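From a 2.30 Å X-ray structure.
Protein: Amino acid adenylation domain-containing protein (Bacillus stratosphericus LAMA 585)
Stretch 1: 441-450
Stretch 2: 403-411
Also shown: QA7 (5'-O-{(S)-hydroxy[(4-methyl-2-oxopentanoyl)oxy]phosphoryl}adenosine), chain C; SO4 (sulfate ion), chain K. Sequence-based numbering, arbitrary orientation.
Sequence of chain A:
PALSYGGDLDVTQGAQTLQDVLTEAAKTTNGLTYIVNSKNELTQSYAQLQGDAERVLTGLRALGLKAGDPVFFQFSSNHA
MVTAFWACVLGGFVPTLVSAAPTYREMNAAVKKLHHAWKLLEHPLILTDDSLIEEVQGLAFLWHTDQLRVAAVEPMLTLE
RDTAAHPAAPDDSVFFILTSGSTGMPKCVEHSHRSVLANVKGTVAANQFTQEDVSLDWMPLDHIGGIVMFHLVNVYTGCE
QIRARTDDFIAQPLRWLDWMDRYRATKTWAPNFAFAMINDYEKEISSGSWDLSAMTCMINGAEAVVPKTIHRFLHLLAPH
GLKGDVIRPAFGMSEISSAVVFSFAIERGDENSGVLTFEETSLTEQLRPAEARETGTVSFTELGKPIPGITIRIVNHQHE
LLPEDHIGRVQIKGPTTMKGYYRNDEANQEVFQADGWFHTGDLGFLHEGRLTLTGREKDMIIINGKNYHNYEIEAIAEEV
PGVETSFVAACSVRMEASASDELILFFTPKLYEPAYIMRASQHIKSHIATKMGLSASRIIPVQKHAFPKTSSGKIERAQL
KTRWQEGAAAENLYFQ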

# COMPACT_ATOMS: atom_id res chain seq x y z
N GLY A 441 -1.88 -0.21 -13.76
CA GLY A 441 -2.72 -0.79 -12.74
C GLY A 441 -4.18 -0.86 -13.11
O GLY A 441 -4.98 -1.36 -12.31
N ASP A 442 -4.56 -0.38 -14.29
CA ASP A 442 -5.94 -0.37 -14.74
C ASP A 442 -6.21 -1.56 -15.65
O ASP A 442 -5.32 -2.06 -16.34
CB ASP A 442 -6.26 0.92 -15.49
CG ASP A 442 -6.14 2.15 -14.62
OD1 ASP A 442 -6.69 2.14 -13.49
OD2 ASP A 442 -5.48 3.12 -15.04
N LEU A 443 -7.46 -2.01 -15.64
CA LEU A 443 -7.92 -3.09 -16.49
C LEU A 443 -8.81 -2.53 -17.59
O LEU A 443 -9.58 -1.60 -17.37
CB LEU A 443 -8.70 -4.14 -15.68
CG LEU A 443 -7.94 -4.79 -14.52
CD1 LEU A 443 -8.86 -5.74 -13.78
CD2 LEU A 443 -6.70 -5.52 -15.02
N GLY A 444 -8.69 -3.11 -18.78
CA GLY A 444 -9.51 -2.68 -19.89
C GLY A 444 -9.20 -3.50 -21.12
O GLY A 444 -8.50 -4.52 -21.06
N PHE A 445 -9.73 -3.04 -22.25
CA PHE A 445 -9.51 -3.71 -23.52
C PHE A 445 -9.37 -2.67 -24.62
O PHE A 445 -9.67 -1.49 -24.43
CB PHE A 445 -10.65 -4.69 -23.84
CG PHE A 445 -11.99 -4.04 -23.94
CD1 PHE A 445 -12.48 -3.60 -25.16
CD2 PHE A 445 -12.77 -3.87 -22.81
CE1 PHE A 445 -13.72 -3.00 -25.25
CE2 PHE A 445 -14.01 -3.26 -22.89
CZ PHE A 445 -14.49 -2.83 -24.11
N LEU A 446 -8.89 -3.12 -25.77
CA LEU A 446 -8.81 -2.31 -26.97
C LEU A 446 -9.80 -2.85 -27.99
O LEU A 446 -10.00 -4.06 -28.10
CB LEU A 446 -7.39 -2.30 -27.55
CG LEU A 446 -6.42 -1.33 -26.86
CD1 LEU A 446 -4.98 -1.63 -27.26
CD2 LEU A 446 -6.76 0.11 -27.21
N HIS A 447 -10.45 -1.94 -28.70
CA HIS A 447 -11.46 -2.30 -29.69
C HIS A 447 -11.38 -1.26 -30.80
O HIS A 447 -11.67 -0.09 -30.57
CB HIS A 447 -12.85 -2.33 -29.07
CG HIS A 447 -13.96 -2.55 -30.06
ND1 HIS A 447 -14.45 -3.80 -30.37
CD2 HIS A 447 -14.67 -1.67 -30.81
CE1 HIS A 447 -15.41 -3.68 -31.27
NE2 HIS A 447 -15.56 -2.40 -31.55
N GLU A 448 -10.97 -1.69 -32.00
CA GLU A 448 -10.74 -0.78 -33.11
C GLU A 448 -9.72 0.30 -32.74
O GLU A 448 -9.83 1.45 -33.18
CB GLU A 448 -12.05 -0.13 -33.59
CG GLU A 448 -13.11 -1.13 -34.02
CD GLU A 448 -12.70 -1.96 -35.22
OE1 GLU A 448 -12.01 -1.42 -36.11
OE2 GLU A 448 -13.07 -3.15 -35.28
N GLY A 449 -8.74 -0.07 -31.93
CA GLY A 449 -7.71 0.86 -31.51
C GLY A 449 -8.12 1.83 -30.43
O GLY A 449 -7.34 2.72 -30.09
N ARG A 450 -9.32 1.67 -29.87
CA ARG A 450 -9.85 2.58 -28.86
C ARG A 450 -9.87 1.87 -27.52
O ARG A 450 -10.34 0.74 -27.41
CB ARG A 450 -11.25 3.05 -29.25
CG ARG A 450 -11.30 3.75 -30.62
CD ARG A 450 -12.68 4.30 -30.93
NE ARG A 450 -13.70 3.26 -31.04
CZ ARG A 450 -14.12 2.72 -32.18
NH1 ARG A 450 -13.62 3.12 -33.34
NH2 ARG A 450 -15.06 1.78 -32.16
C01 QA7 C . -8.37 12.54 -17.99
C02 QA7 C . -7.80 13.03 -16.72
C03 QA7 C . -6.73 14.06 -16.98
C04 QA7 C . -7.41 11.79 -15.97
C05 QA7 C . -6.13 11.81 -15.20
C06 QA7 C . -6.13 11.40 -13.76
C10 QA7 C . -5.41 8.25 -12.51
C11 QA7 C . -6.24 7.17 -12.33
C12 QA7 C . -6.04 6.14 -13.52
C13 QA7 C . -7.12 5.57 -13.61
C14 QA7 C . -8.27 6.63 -13.09
C16 QA7 C . -8.68 8.17 -14.86
C18 QA7 C . -10.37 7.30 -15.82
C19 QA7 C . -11.47 6.94 -16.60
C21 QA7 C . -11.77 5.12 -15.34
C23 QA7 C . -10.04 6.51 -14.80
N15 QA7 C . -8.99 7.09 -14.21
N17 QA7 C . -9.51 8.32 -15.84
N20 QA7 C . -12.12 5.86 -16.33
N22 QA7 C . -10.78 5.41 -14.58
N24 QA7 C . -11.83 7.74 -17.68
O07 QA7 C . -4.99 11.27 -13.05
O09 QA7 C . -5.51 9.16 -11.48
O25 QA7 C . -7.67 7.56 -12.50
O26 QA7 C . -7.31 4.44 -12.75
O27 QA7 C . -4.88 5.18 -13.40
O28 QA7 C . -5.11 11.51 -10.67
O29 QA7 C . -3.42 10.31 -11.50
O30 QA7 C . -7.12 11.19 -13.28
O31 QA7 C . -5.16 12.09 -15.73
P08 QA7 C . -4.79 10.55 -11.65
S SO4 K . 1.00 -7.20 -12.42
O1 SO4 K . 2.41 -6.83 -12.51
O2 SO4 K . 0.87 -8.48 -11.78
O3 SO4 K . 0.40 -7.26 -13.73
O4 SO4 K . 0.32 -6.20 -11.65
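Stretch 2, residues 403-411: PEDHIGRVQ

The most unusual feature of this contact is the way the carboxylate of Glu404 holds the turn that ends the strand of stretch 1: OE1 accepts a hydrogen bond from Glu448 N (2.8 Å) and OE2 one from Gly449 N (2.9 Å). The turn, type I' from His447 to Arg450, is closed by its own backbone bonds, His447 N to Arg450 O and Arg450 N to His447 O (both 3.0 Å), and its two central amides are left to face the acid. Glu448 (phi/psi 57/35) and Gly449 (78/6) both have positive phi, as a type I' turn requires; glycine, without a CB, takes such angles readily, and Glu448 accepts them nonetheless.

Stretch 2 enters as a loop, 403-407, and becomes a strand at 408-411, running antiparallel in register to strand 441-447, although the fitted axes make an angle of 104° and approach to 4.6 Å. Arg409 lies across from Leu443 as a non-hydrogen-bonded pair (CA to CA 4.8 Å), and Gly408 across from Gly444 as a hydrogen-bonded one (CA to CA 5.6 Å). In the latter, Gly408 N donates to Gly444 O (2.8 Å) and Gly444 N to Gly408 O (3.0 Å); two residues on, Val410 N donates to Asp442 O (2.9 Å, nearly linear). CA-H...O contacts from Ile407 CA to Gly444 O (3.4 Å) and from Leu443 CA to Gly408 O (3.3 Å) lie beside these bonds. A CB on Gly444 would sit a tight 3.5 Å from Val410 CG2, which packs over the glycine backbone, 3.6 Å from Gly444 N.

On the face shared by Leu443 and Arg409, Leu443 CD2 reaches Arg409 CG at 4.0 Å. Ile407 adds apolar contacts, its CG2 to Leu443 CB (4.4 Å) and its CG1 to Phe445 CD2 (4.1 Å), while Phe445 CB rests 3.4 Å from His406 O.

Beyond the ladder, Asp405, at phi/psi 63/33, joins the loop to the strand end twice: its N donates to Leu446 O (2.9 Å), and its OD1 accepts from His447 ND1 (2.7 Å) at the edge of the imidazole. Water 1 bridges the stretches, donating to Pro403 O (2.8 Å) and accepting from His406 N (3.0 Å) and Leu446 N (3.1 Å).

Two residues of the paired strands also hold bound groups: Asp442 OD1 accepts from QA7 O26 (2.5 Å, very short) and Asp442 OD2 from QA7 O27 (2.7 Å), the ribose hydroxyls of this acyl-adenylate, and Arg409 NE donates to O3 of a sulfate ion (3.0 Å).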

# COMPACT_ATOMS: atom_id res chain seq x y z
N PRO A 403 -5.27 -10.12 -27.60
CA PRO A 403 -5.97 -9.58 -28.76
C PRO A 403 -6.99 -8.52 -28.33
O PRO A 403 -7.26 -8.34 -27.14
CB PRO A 403 -6.67 -10.80 -29.38
CG PRO A 403 -6.45 -11.95 -28.40
CD PRO A 403 -5.87 -11.38 -27.14
N GLU A 404 -7.53 -7.83 -29.32
CA GLU A 404 -8.58 -6.86 -29.03
C GLU A 404 -9.80 -7.59 -28.45
O GLU A 404 -9.97 -8.80 -28.62
CB GLU A 404 -8.96 -6.08 -30.28
CG GLU A 404 -7.91 -5.08 -30.74
CD GLU A 404 -8.50 -3.93 -31.55
OE1 GLU A 404 -9.62 -4.09 -32.08
OE2 GLU A 404 -7.85 -2.86 -31.64
N ASP A 405 -10.63 -6.83 -27.74
CA ASP A 405 -11.84 -7.37 -27.11
C ASP A 405 -11.51 -8.42 -26.05
O ASP A 405 -12.26 -9.38 -25.85
CB ASP A 405 -12.80 -7.94 -28.16
CG ASP A 405 -13.33 -6.89 -29.11
OD1 ASP A 405 -13.67 -5.78 -28.65
OD2 ASP A 405 -13.40 -7.17 -30.33
N HIS A 406 -10.37 -8.25 -25.37
CA HIS A 406 -9.97 -9.11 -24.27
C HIS A 406 -9.55 -8.22 -23.11
O HIS A 406 -8.63 -7.41 -23.25
CB HIS A 406 -8.80 -10.03 -24.66
CG HIS A 406 -9.22 -11.26 -25.41
ND1 HIS A 406 -9.27 -12.51 -24.83
CD2 HIS A 406 -9.59 -11.43 -26.71
CE1 HIS A 406 -9.66 -13.39 -25.73
NE2 HIS A 406 -9.87 -12.77 -26.87
N ILE A 407 -10.23 -8.37 -21.97
CA ILE A 407 -9.90 -7.57 -20.80
C ILE A 407 -8.54 -8.00 -20.25
O ILE A 407 -8.32 -9.18 -19.95
CB ILE A 407 -10.99 -7.69 -19.73
CG1 ILE A 407 -12.28 -7.03 -20.22
CG2 ILE A 407 -10.51 -7.06 -18.42
CD1 ILE A 407 -13.46 -7.17 -19.28
N GLY A 408 -7.63 -7.04 -20.11
CA GLY A 408 -6.33 -7.30 -19.54
C GLY A 408 -5.74 -6.07 -18.89
O GLY A 408 -6.45 -5.10 -18.61
N ARG A 409 -4.43 -6.10 -18.63
CA ARG A 409 -3.74 -5.01 -17.95
C ARG A 409 -3.33 -3.94 -18.96
O ARG A 409 -2.62 -4.24 -19.93
CB ARG A 409 -2.53 -5.54 -17.20
CG ARG A 409 -2.89 -6.39 -16.00
CD ARG A 409 -1.96 -7.59 -15.84
NE ARG A 409 -2.24 -8.30 -14.59
CZ ARG A 409 -3.23 -9.17 -14.43
NH1 ARG A 409 -4.05 -9.45 -15.43
NH2 ARG A 409 -3.40 -9.77 -13.26
N VAL A 410 -3.76 -2.71 -18.71
CA VAL A 410 -3.46 -1.60 -19.61
C VAL A 410 -2.04 -1.13 -19.37
O VAL A 410 -1.63 -0.89 -18.23
CB VAL A 410 -4.46 -0.44 -19.41
CG1 VAL A 410 -4.17 0.69 -20.39
CG2 VAL A 410 -5.89 -0.93 -19.54
N GLN A 411 -1.28 -0.97 -20.45
CA GLN A 411 0.07 -0.44 -20.37
C GLN A 411 0.22 0.68 -21.39
O GLN A 411 -0.42 0.67 -22.44
CB GLN A 411 1.12 -1.54 -20.63
CG GLN A 411 1.18 -2.60 -19.54
CD GLN A 411 2.34 -3.57 -19.73
OE1 GLN A 411 2.89 -3.69 -20.83
NE2 GLN A 411 2.73 -4.24 -18.65
O HOH W 1 -8.22 -6.15 -25.70